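Local coordinates for protein cellulase IBT99 (Metagenomes, PDB 6WBT) that probably hydrolyses 6-phospho-alpha-glucosides as a family 4 glycosidase that works with bound NAD and a manganese ion, at residues A[117-122]-A[435-440]; A[348-352]-A[373-378]; A[405-409]-A[424-429]. All blocks are in the same frame, centred on the assembly; numbering follows the deposited sequence.

Followed from the N terminus, the chain first opens interaction 1 on helix 114-136, in the family 4 region of the Rossmann clan. Interaction 2 then opens and closes, joining the loops that follow strands 338-345 and 369-372 at one side of the large mixed sheet. Next comes interaction 3, where helices 405-414 and 421-434 cross. Only at 435-440 does the long loop of interaction 1 close, with the other two nested in series inside it. Interactions 1 and 3 touch through Trp439 and Leu428, so the tail after helix 421-434 packs back on that helix, whereas interaction 2 stands about 20 Å from interaction 1, measured between nearest atoms.

Interaction 1 of 3, residues A[117-122]-A[435-440]; sequences MTYGMR and NKGYWP. With NAD (nicotinamide-adenine-dinucleotide), chain G.
Arg122 and Trp439 bring their CA atoms within 5.4 Å of each other, where the irregular chain 435-440 turns against the helix holding 117-122. The turn is drawn in by Asn435 O, which accepts from the backbone N of both Tyr438 and Trp439. The Trp439 indole then points its NE1-H, in the ring plane, at a lone pair of Thr118 O, 3.1 Å away. Over one indole face lies selenomethionine Met121, its CB 3.8 Å from the five-membered ring centroid and its SE 4.1 Å from that of the six-membered ring, only 4° off the normal: a Met-aromatic contact. The bend at chi3 (60°) swings Met121 CE to 3.7 Å from Pro440 CD. Asn435 CB lies over the rim of the opposite face, while Thr118 CG2 sits 3.6 Å from Trp439 CZ2. Arg122 NH1 donates over 2.7 Å to a lone pair of Asn435 OD1, with guanidinium and amide planes 3° apart. Val88 O and Asp97 hold the other two guanidinium nitrogens, and Met431 O accepts from Asn435 ND2, which fixes the amide flip. From the same helical turn Tyr119 OH donates to NAD O3D at 2.6 Å. The C-terminal tail thus backs a helix that presents Tyr119 to the NAD site of this Rossmann-clan enzyme.

Interaction 2 of 3, residues A[348-352]-A[373-378]; sequences GAIEN and VRVGSI
Ala349 gives its carbonyl to segment 373-378, which runs in nearly the same direction, 13° apart. Its O lies 3.1 Å from Gly376 N, a fairly straight bond that meets the oxygen nearly along the C=O axis; Val375 N adds a weak, bent one. Ile350 follows, each branch meeting a different residue of 373-378: its CG1 lies beside Val375 CB, while its CG2, anti to the backbone N (chi1 -56°, measured to CG1), reaches Ile378 CG2 at 3.8 Å. Ile350 CA itself makes a CH...O contact of 3.4 Å with Gly376 O. The same oxygen is met from above its carbonyl plane by Glu351 N at 3.2 Å. Gly376 has backbone angles at which a CB would press on the preceding carbonyl oxygen. Asn352 closes the series, its OD1 taking Ile378 N at 2.7 Å, with the donor tilted 29° from the amide plane. A leucine in its place is likely to leave Ile378 N without its acceptor from 348-352. Phe197 packs on both Ile350 and Ile378, and Arg374 bonds to carbonyls of Pro345 and Asn346 of the second subunit. Here two loops leaving strands 338-345 and 369-372 meet past strand 358-366, which lies between them, at the subunit-facing margin of the mixed sheet.

Interaction 3 of 3, residues A[405-409]-A[424-429]; sequences YEKAL and AKKLLD
Leu428, Tyr405 and Leu409 bury the most surface here, and Leu428 is the one that touches both of the others. Its CD2 stands over one face of the Tyr405 ring, 4.0 Å from the centroid and 29° off the normal, a CH-pi contact set toward the CE2 corner. The two side chains overlap head to tail, each reaching toward the other's helix. From the same methyl, Leu409 CB is 3.9 Å away; the second branch, CD1, comes to 3.8 Å from Ala408 CB.

Tyr405 gets there because its CG lies anti to the backbone N (chi1 173°), which carries the ring across to the second helix. At the far end its hydroxyl donates to Asp429 OD1 over 2.6 Å. The carboxylate is met on its syn side though well out of its plane; the ring and carboxylate planes themselves are nearly coplanar, so the phenol is gripped at its edge while the leucine covers a face. The Lys425 chain runs transverse to the tyrosine side chain, with NZ near the ring plane and 3.6 Å from Tyr405 OH; its positive charge may favour an ionised Asp429 nearby.

These contacts join 405-414 and 421-434, two helices in succession, linked by a short loop and packed at a steep angle, with the axes of the short segments 10.5 Å apart and their N-to-C directions at 123°. The backbones come nearest where Leu409 CA and Lys425 CA lie 6.2 Å apart.

Leu409, with CG anti to its own N, sends CD1 to 3.7 Å from Lys425 CA, against the backbone and CB of Lys425, and the methyl of Ala424 lies beside it. Phe412 packs on Ala424 and Leu428 from the first helix, and Met257 of the third subunit covers Leu409 and Lys425 from outside.

Interaction 1 of 3, residues A[117-122]-A[435-440]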
loop_
_atom_site.group_PDB
_atom_site.type_symbol
_atom_site.label_atom_id
_atom_site.label_comp_id
_atom_site.label_asym_id
_atom_site.label_seq_id
_atom_site.Cartn_x
_atom_site.Cartn_y
_atom_site.Cartn_z
HETATM N N MSE A 117 9.090 2.060 -28.446
HETATM C CA MSE A 117 7.744 1.528 -28.265
HETATM C C MSE A 117 7.304 0.747 -29.497
HETATM O O MSE A 117 6.633 -0.280 -29.389
HETATM C CB MSE A 117 6.755 2.660 -27.975
HETATM C CG MSE A 117 6.972 3.341 -26.638
HETATM SE SE MSE A 117 5.576 4.630 -26.213
HETATM C CE MSE A 117 5.936 5.948 -27.600
ATOM N N THR A 118 7.684 1.251 -30.675
ATOM C CA THR A 118 7.395 0.537 -31.914
ATOM C C THR A 118 8.179 -0.767 -31.983
ATOM O O THR A 118 7.630 -1.818 -32.334
ATOM C CB THR A 118 7.718 1.423 -33.117
ATOM O OG1 THR A 118 6.951 2.631 -33.038
ATOM C CG2 THR A 118 7.394 0.702 -34.413
ATOM N N TYR A 119 9.471 -0.713 -31.652
ATOM C CA TYR A 119 10.276 -1.926 -31.576
ATOM C C TYR A 119 9.742 -2.880 -30.515
ATOM O O TYR A 119 9.844 -4.102 -30.668
ATOM C CB TYR A 119 11.732 -1.555 -31.290
ATOM C CG TYR A 119 12.706 -2.711 -31.287
ATOM C CD1 TYR A 119 12.496 -3.836 -32.075
ATOM C CD2 TYR A 119 13.844 -2.674 -30.491
ATOM C CE1 TYR A 119 13.390 -4.891 -32.066
ATOM C CE2 TYR A 119 14.741 -3.721 -30.477
ATOM C CZ TYR A 119 14.510 -4.827 -31.265
ATOM O OH TYR A 119 15.407 -5.869 -31.248
ATOM N N GLY A 120 9.157 -2.343 -29.443
ATOM C CA GLY A 120 8.645 -3.198 -28.385
ATOM C C GLY A 120 7.456 -4.033 -28.818
ATOM O O GLY A 120 7.385 -5.229 -28.521
HETATM N N MSE A 121 6.509 -3.422 -29.526
HETATM C CA MSE A 121 5.297 -4.123 -29.941
HETATM C C MSE A 121 5.585 -5.189 -30.995
HETATM O O MSE A 121 4.813 -6.135 -31.156
HETATM C CB MSE A 121 4.256 -3.133 -30.469
HETATM C CG MSE A 121 3.660 -2.232 -29.397
HETATM SE SE MSE A 121 1.840 -1.677 -29.825
HETATM C CE MSE A 121 1.004 -3.438 -29.898
ATOM N N ARG A 122 6.698 -5.036 -31.715
ATOM C CA ARG A 122 7.128 -6.080 -32.636
ATOM C C ARG A 122 7.676 -7.297 -31.906
ATOM O O ARG A 122 7.656 -8.401 -32.462
ATOM C CB ARG A 122 8.191 -5.549 -33.599
ATOM C CG ARG A 122 7.672 -4.614 -34.677
ATOM C CD ARG A 122 8.695 -4.471 -35.796
ATOM N NE ARG A 122 9.965 -3.936 -35.315
ATOM C CZ ARG A 122 10.281 -2.645 -35.322
ATOM N NH1 ARG A 122 9.418 -1.752 -35.786
ATOM N NH2 ARG A 122 11.461 -2.246 -34.865
ATOM N N ASN A 435 4.547 -0.949 -39.803
ATOM C CA ASN A 435 4.656 -2.233 -39.121
ATOM C C ASN A 435 3.521 -3.183 -39.486
ATOM O O ASN A 435 3.214 -4.099 -38.716
ATOM C CB ASN A 435 4.707 -2.025 -37.608
ATOM C CG ASN A 435 5.973 -1.324 -37.158
ATOM O OD1 ASN A 435 6.894 -1.957 -36.643
ATOM N ND2 ASN A 435 6.026 -0.013 -37.354
ATOM N N LYS A 436 2.887 -2.981 -40.639
ATOM C CA LYS A 436 1.844 -3.892 -41.100
ATOM C C LYS A 436 2.469 -5.242 -41.429
ATOM O O LYS A 436 3.250 -5.362 -42.379
ATOM C CB LYS A 436 1.119 -3.304 -42.307
ATOM C CG LYS A 436 -0.061 -2.421 -41.929
ATOM C CD LYS A 436 -0.486 -1.514 -43.071
ATOM C CE LYS A 436 -0.983 -2.302 -44.269
ATOM N NZ LYS A 436 -1.491 -1.395 -45.335
ATOM N N GLY A 437 2.128 -6.258 -40.639
ATOM C CA GLY A 437 2.743 -7.564 -40.715
ATOM C C GLY A 437 3.539 -7.935 -39.482
ATOM O O GLY A 437 3.744 -9.129 -39.229
ATOM N N TYR A 438 3.989 -6.946 -38.713
ATOM C CA TYR A 438 4.715 -7.167 -37.466
ATOM C C TYR A 438 3.894 -6.845 -36.228
ATOM O O TYR A 438 3.968 -7.577 -35.239
ATOM C CB TYR A 438 5.997 -6.326 -37.443
ATOM C CG TYR A 438 7.057 -6.767 -38.426
ATOM C CD1 TYR A 438 7.761 -7.948 -38.233
ATOM C CD2 TYR A 438 7.368 -5.993 -39.537
ATOM C CE1 TYR A 438 8.736 -8.354 -39.124
ATOM C CE2 TYR A 438 8.344 -6.390 -40.434
ATOM C CZ TYR A 438 9.023 -7.571 -40.222
ATOM O OH TYR A 438 9.994 -7.973 -41.110
ATOM N N TRP A 439 3.118 -5.767 -36.258
ATOM C CA TRP A 439 2.334 -5.350 -35.108
ATOM C C TRP A 439 1.043 -6.152 -34.998
ATOM O O TRP A 439 0.545 -6.693 -35.988
ATOM C CB TRP A 439 1.999 -3.867 -35.209
ATOM C CG TRP A 439 3.010 -2.960 -34.591
ATOM C CD1 TRP A 439 4.331 -3.222 -34.380
ATOM C CD2 TRP A 439 2.776 -1.641 -34.087
ATOM N NE1 TRP A 439 4.937 -2.143 -33.783
ATOM C CE2 TRP A 439 4.003 -1.159 -33.592
ATOM C CE3 TRP A 439 1.649 -0.818 -34.010
ATOM C CZ2 TRP A 439 4.134 0.108 -33.028
ATOM C CZ3 TRP A 439 1.781 0.439 -33.450
ATOM C CH2 TRP A 439 3.014 0.889 -32.965
ATOM N N PRO A 440 0.483 -6.247 -33.795
ATOM C CA PRO A 440 -0.877 -6.773 -33.661
ATOM C C PRO A 440 -1.891 -5.791 -34.222
ATOM O O PRO A 440 -1.648 -4.584 -34.298
ATOM C CB PRO A 440 -1.050 -6.945 -32.146
ATOM C CG PRO A 440 0.340 -6.922 -31.584
ATOM C CD PRO A 440 1.121 -6.026 -32.487
HETATM P PA NAD G . 20.582 -8.329 -35.892
HETATM O O1A NAD G . 19.457 -7.677 -36.623
HETATM O O2A NAD G . 21.957 -8.196 -36.457
HETATM O O5B NAD G . 20.235 -9.884 -35.686
HETATM C C5B NAD G . 18.990 -10.258 -35.034
HETATM C C4B NAD G . 18.636 -11.675 -35.412
HETATM O O4B NAD G . 17.363 -12.039 -34.814
HETATM C C3B NAD G . 18.479 -11.954 -36.917
HETATM O O3B NAD G . 19.217 -13.118 -37.266
HETATM C C2B NAD G . 16.975 -12.212 -37.064
HETATM O O2B NAD G . 16.631 -12.998 -38.184
HETATM C C1B NAD G . 16.687 -12.874 -35.724
HETATM N N9A NAD G . 15.272 -12.927 -35.374
HETATM C C8A NAD G . 14.323 -11.974 -35.642
HETATM N N7A NAD G . 13.126 -12.294 -35.216
HETATM C C5A NAD G . 13.291 -13.544 -34.639
HETATM C C6A NAD G . 12.386 -14.421 -34.009
HETATM N N6A NAD G . 11.091 -14.161 -33.856
HETATM N N1A NAD G . 12.875 -15.595 -33.544
HETATM C C2A NAD G . 14.180 -15.851 -33.704
HETATM N N3A NAD G . 15.120 -15.104 -34.276
HETATM C C4A NAD G . 14.610 -13.948 -34.731
HETATM O O3 NAD G . 20.599 -7.793 -34.381
HETATM P PN NAD G . 21.789 -7.324 -33.412
HETATM O O1N NAD G . 22.832 -8.390 -33.375
HETATM O O2N NAD G . 22.198 -5.938 -33.786
HETATM O O5D NAD G . 21.016 -7.288 -32.010
HETATM C C5D NAD G . 20.317 -8.488 -31.593
HETATM C C4D NAD G . 19.451 -8.169 -30.401
HETATM O O4D NAD G . 20.295 -7.934 -29.251
HETATM C C3D NAD G . 18.584 -6.907 -30.525
HETATM O O3D NAD G . 17.271 -7.180 -30.053
HETATM C C2D NAD G . 19.323 -5.946 -29.588
HETATM O O2D NAD G . 18.553 -4.839 -29.146
HETATM C C1D NAD G . 19.715 -6.903 -28.470
HETATM N N1N NAD G . 20.758 -6.334 -27.571
HETATM C C2N NAD G . 20.417 -5.921 -26.311
HETATM C C3N NAD G . 21.367 -5.364 -25.468
HETATM C C7N NAD G . 20.939 -4.983 -24.074
HETATM O O7N NAD G . 21.429 -3.991 -23.542
HETATM N N7N NAD G . 20.064 -5.769 -23.462
HETATM C C4N NAD G . 22.668 -5.200 -25.933
HETATM C C5N NAD G . 23.006 -5.652 -27.190
HETATM C C6N NAD G . 22.039 -6.219 -27.991
#

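Interaction 2 of 3, residues A[348-352]-A[373-378]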
loop_
_atom_site.group_PDB
_atom_site.type_symbol
_atom_site.label_atom_id
_atom_site.label_comp_id
_atom_site.label_asym_id
_atom_site.label_seq_id
_atom_site.Cartn_x
_atom_site.Cartn_y
_atom_site.Cartn_z
ATOM N N GLY A 348 6.698 -5.109 -4.394
ATOM C CA GLY A 348 7.145 -4.555 -3.134
ATOM C C GLY A 348 8.638 -4.336 -3.008
ATOM O O GLY A 348 9.084 -3.853 -1.960
ATOM N N ALA A 349 9.424 -4.683 -4.032
ATOM C CA ALA A 349 10.860 -4.426 -3.982
ATOM C C ALA A 349 11.138 -2.935 -3.843
ATOM O O ALA A 349 11.859 -2.505 -2.935
ATOM C CB ALA A 349 11.537 -4.994 -5.227
ATOM N N ILE A 350 10.576 -2.132 -4.741
ATOM C CA ILE A 350 10.536 -0.682 -4.598
ATOM C C ILE A 350 9.124 -0.332 -4.145
ATOM O O ILE A 350 8.161 -0.495 -4.903
ATOM C CB ILE A 350 10.909 0.032 -5.905
ATOM C CG1 ILE A 350 12.286 -0.427 -6.390
ATOM C CG2 ILE A 350 10.888 1.540 -5.711
ATOM C CD1 ILE A 350 12.730 0.221 -7.687
ATOM N N GLU A 351 8.999 0.151 -2.905
ATOM C CA GLU A 351 7.689 0.230 -2.263
ATOM C C GLU A 351 6.781 1.253 -2.936
ATOM O O GLU A 351 5.570 1.030 -3.050
ATOM C CB GLU A 351 7.848 0.560 -0.779
ATOM C CG GLU A 351 7.121 -0.402 0.152
ATOM C CD GLU A 351 6.890 0.182 1.533
ATOM O OE1 GLU A 351 5.715 0.393 1.904
ATOM O OE2 GLU A 351 7.883 0.437 2.244
ATOM N N ASN A 352 7.337 2.380 -3.383
ATOM C CA ASN A 352 6.511 3.441 -3.954
ATOM C C ASN A 352 5.942 3.091 -5.322
ATOM O O ASN A 352 5.171 3.887 -5.866
ATOM C CB ASN A 352 7.312 4.739 -4.065
ATOM C CG ASN A 352 8.531 4.751 -3.173
ATOM O OD1 ASN A 352 9.548 4.135 -3.491
ATOM N ND2 ASN A 352 8.443 5.461 -2.054
ATOM N N VAL A 373 16.815 -7.987 -3.867
ATOM C CA VAL A 373 16.959 -7.381 -2.550
ATOM C C VAL A 373 15.887 -6.316 -2.357
ATOM O O VAL A 373 15.442 -5.664 -3.310
ATOM C CB VAL A 373 18.374 -6.796 -2.368
ATOM C CG1 VAL A 373 19.414 -7.905 -2.422
ATOM C CG2 VAL A 373 18.656 -5.741 -3.427
ATOM N N ARG A 374 15.462 -6.140 -1.109
ATOM C CA ARG A 374 14.455 -5.138 -0.766
ATOM C C ARG A 374 15.088 -3.757 -0.864
ATOM O O ARG A 374 15.850 -3.343 0.013
ATOM C CB ARG A 374 13.898 -5.400 0.630
ATOM C CG ARG A 374 12.678 -4.560 0.988
ATOM C CD ARG A 374 13.045 -3.335 1.816
ATOM N NE ARG A 374 13.447 -3.686 3.175
ATOM C CZ ARG A 374 14.708 -3.764 3.588
ATOM N NH1 ARG A 374 15.701 -3.510 2.747
ATOM N NH2 ARG A 374 14.976 -4.093 4.845
ATOM N N VAL A 375 14.774 -3.035 -1.941
ATOM C CA VAL A 375 15.381 -1.726 -2.161
ATOM C C VAL A 375 14.798 -0.698 -1.199
ATOM O O VAL A 375 15.529 0.086 -0.584
ATOM C CB VAL A 375 15.200 -1.295 -3.627
ATOM C CG1 VAL A 375 15.832 0.069 -3.861
ATOM C CG2 VAL A 375 15.799 -2.336 -4.561
ATOM N N GLY A 376 13.481 -0.685 -1.055
ATOM C CA GLY A 376 12.814 0.286 -0.218
ATOM C C GLY A 376 12.198 1.414 -1.019
ATOM O O GLY A 376 11.923 1.303 -2.216
ATOM N N SER A 377 11.987 2.533 -0.329
ATOM C CA SER A 377 11.360 3.695 -0.945
ATOM C C SER A 377 12.389 4.551 -1.673
ATOM O O SER A 377 13.538 4.677 -1.237
ATOM C CB SER A 377 10.637 4.529 0.111
ATOM O OG SER A 377 9.416 3.917 0.493
ATOM N N ILE A 378 11.969 5.138 -2.789
ATOM C CA ILE A 378 12.816 6.037 -3.568
ATOM C C ILE A 378 12.244 7.446 -3.461
ATOM O O ILE A 378 11.028 7.604 -3.275
ATOM C CB ILE A 378 12.923 5.578 -5.032
ATOM C CG1 ILE A 378 11.551 5.605 -5.709
ATOM C CG2 ILE A 378 13.528 4.180 -5.105
ATOM C CD1 ILE A 378 11.580 5.195 -7.167
#

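Interaction 3 of 3, residues A[405-409]-A[424-429]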
loop_
_atom_site.group_PDB
_atom_site.type_symbol
_atom_site.label_atom_id
_atom_site.label_comp_id
_atom_site.label_asym_id
_atom_site.label_seq_id
_atom_site.Cartn_x
_atom_site.Cartn_y
_atom_site.Cartn_z
ATOM N N TYR A 405 -6.555 0.401 -30.175
ATOM C CA TYR A 405 -5.843 1.537 -30.750
ATOM C C TYR A 405 -5.719 2.680 -29.751
ATOM O O TYR A 405 -4.714 3.401 -29.755
ATOM C CB TYR A 405 -6.556 2.009 -32.020
ATOM C CG TYR A 405 -6.010 3.290 -32.613
ATOM C CD1 TYR A 405 -6.550 4.525 -32.270
ATOM C CD2 TYR A 405 -4.965 3.265 -33.527
ATOM C CE1 TYR A 405 -6.057 5.696 -32.810
ATOM C CE2 TYR A 405 -4.467 4.433 -34.076
ATOM C CZ TYR A 405 -5.016 5.644 -33.713
ATOM O OH TYR A 405 -4.525 6.810 -34.254
ATOM N N GLU A 406 -6.724 2.859 -28.891
ATOM C CA GLU A 406 -6.702 3.968 -27.944
ATOM C C GLU A 406 -5.648 3.768 -26.864
ATOM O O GLU A 406 -5.045 4.743 -26.400
ATOM C CB GLU A 406 -8.084 4.143 -27.314
ATOM C CG GLU A 406 -8.295 5.490 -26.648
ATOM C CD GLU A 406 -9.720 5.682 -26.169
ATOM O OE1 GLU A 406 -9.911 6.029 -24.984
ATOM O OE2 GLU A 406 -10.651 5.480 -26.977
ATOM N N LYS A 407 -5.411 2.519 -26.452
ATOM C CA LYS A 407 -4.354 2.252 -25.482
ATOM C C LYS A 407 -2.984 2.585 -26.058
ATOM O O LYS A 407 -2.095 3.053 -25.337
ATOM C CB LYS A 407 -4.405 0.791 -25.037
ATOM C CG LYS A 407 -5.659 0.408 -24.266
ATOM C CD LYS A 407 -5.477 0.583 -22.767
ATOM C CE LYS A 407 -6.698 0.088 -22.007
ATOM N NZ LYS A 407 -6.457 0.027 -20.537
ATOM N N ALA A 408 -2.793 2.347 -27.358
ATOM C CA ALA A 408 -1.532 2.705 -27.998
ATOM C C ALA A 408 -1.359 4.216 -28.062
ATOM O O ALA A 408 -0.256 4.731 -27.842
ATOM C CB ALA A 408 -1.458 2.093 -29.397
ATOM N N LEU A 409 -2.437 4.946 -28.360
ATOM C CA LEU A 409 -2.367 6.403 -28.360
ATOM C C LEU A 409 -2.071 6.936 -26.963
ATOM O O LEU A 409 -1.363 7.937 -26.808
ATOM C CB LEU A 409 -3.672 6.990 -28.896
ATOM C CG LEU A 409 -3.757 8.514 -28.975
ATOM C CD1 LEU A 409 -2.672 9.062 -29.889
ATOM C CD2 LEU A 409 -5.133 8.949 -29.449
ATOM N N ALA A 424 1.539 12.466 -30.949
ATOM C CA ALA A 424 1.447 11.045 -30.633
ATOM C C ALA A 424 0.569 10.297 -31.628
ATOM O O ALA A 424 0.836 9.127 -31.925
ATOM C CB ALA A 424 0.916 10.858 -29.212
ATOM N N LYS A 425 -0.474 10.945 -32.151
ATOM C CA LYS A 425 -1.352 10.279 -33.107
ATOM C C LYS A 425 -0.707 10.183 -34.485
ATOM O O LYS A 425 -0.788 9.137 -35.140
ATOM C CB LYS A 425 -2.689 11.014 -33.201
ATOM C CG LYS A 425 -3.773 10.237 -33.933
ATOM C CD LYS A 425 -4.926 11.142 -34.343
ATOM C CE LYS A 425 -6.106 10.341 -34.866
ATOM N NZ LYS A 425 -6.751 9.545 -33.786
ATOM N N LYS A 426 -0.068 11.264 -34.941
ATOM C CA LYS A 426 0.601 11.240 -36.237
ATOM C C LYS A 426 1.765 10.258 -36.246
ATOM O O LYS A 426 2.050 9.640 -37.278
ATOM C CB LYS A 426 1.078 12.645 -36.605
ATOM C CG LYS A 426 -0.052 13.602 -36.956
ATOM C CD LYS A 426 0.340 15.050 -36.708
ATOM C CE LYS A 426 1.575 15.446 -37.500
ATOM N NZ LYS A 426 1.954 16.861 -37.235
ATOM N N LEU A 427 2.447 10.099 -35.110
ATOM C CA LEU A 427 3.510 9.105 -35.016
ATOM C C LEU A 427 2.946 7.694 -34.912
ATOM O O LEU A 427 3.485 6.764 -35.521
ATOM C CB LEU A 427 4.411 9.410 -33.820
ATOM C CG LEU A 427 5.684 10.201 -34.131
ATOM C CD1 LEU A 427 6.327 10.706 -32.853
ATOM C CD2 LEU A 427 6.660 9.338 -34.915
ATOM N N LEU A 428 1.861 7.517 -34.153
ATOM C CA LEU A 428 1.268 6.191 -34.006
ATOM C C LEU A 428 0.754 5.668 -35.341
ATOM O O LEU A 428 1.067 4.540 -35.740
ATOM C CB LEU A 428 0.141 6.228 -32.974
ATOM C CG LEU A 428 -0.619 4.919 -32.754
ATOM C CD1 LEU A 428 0.318 3.828 -32.258
ATOM C CD2 LEU A 428 -1.771 5.123 -31.784
ATOM N N ASP A 429 -0.035 6.480 -36.050
ATOM C CA ASP A 429 -0.561 6.059 -37.344
ATOM C C ASP A 429 0.556 5.796 -38.346
ATOM O O ASP A 429 0.413 4.933 -39.220
ATOM C CB ASP A 429 -1.528 7.111 -37.889
ATOM C CG ASP A 429 -2.803 7.206 -37.075
ATOM O OD1 ASP A 429 -3.187 6.196 -36.450
ATOM O OD2 ASP A 429 -3.424 8.290 -37.063
#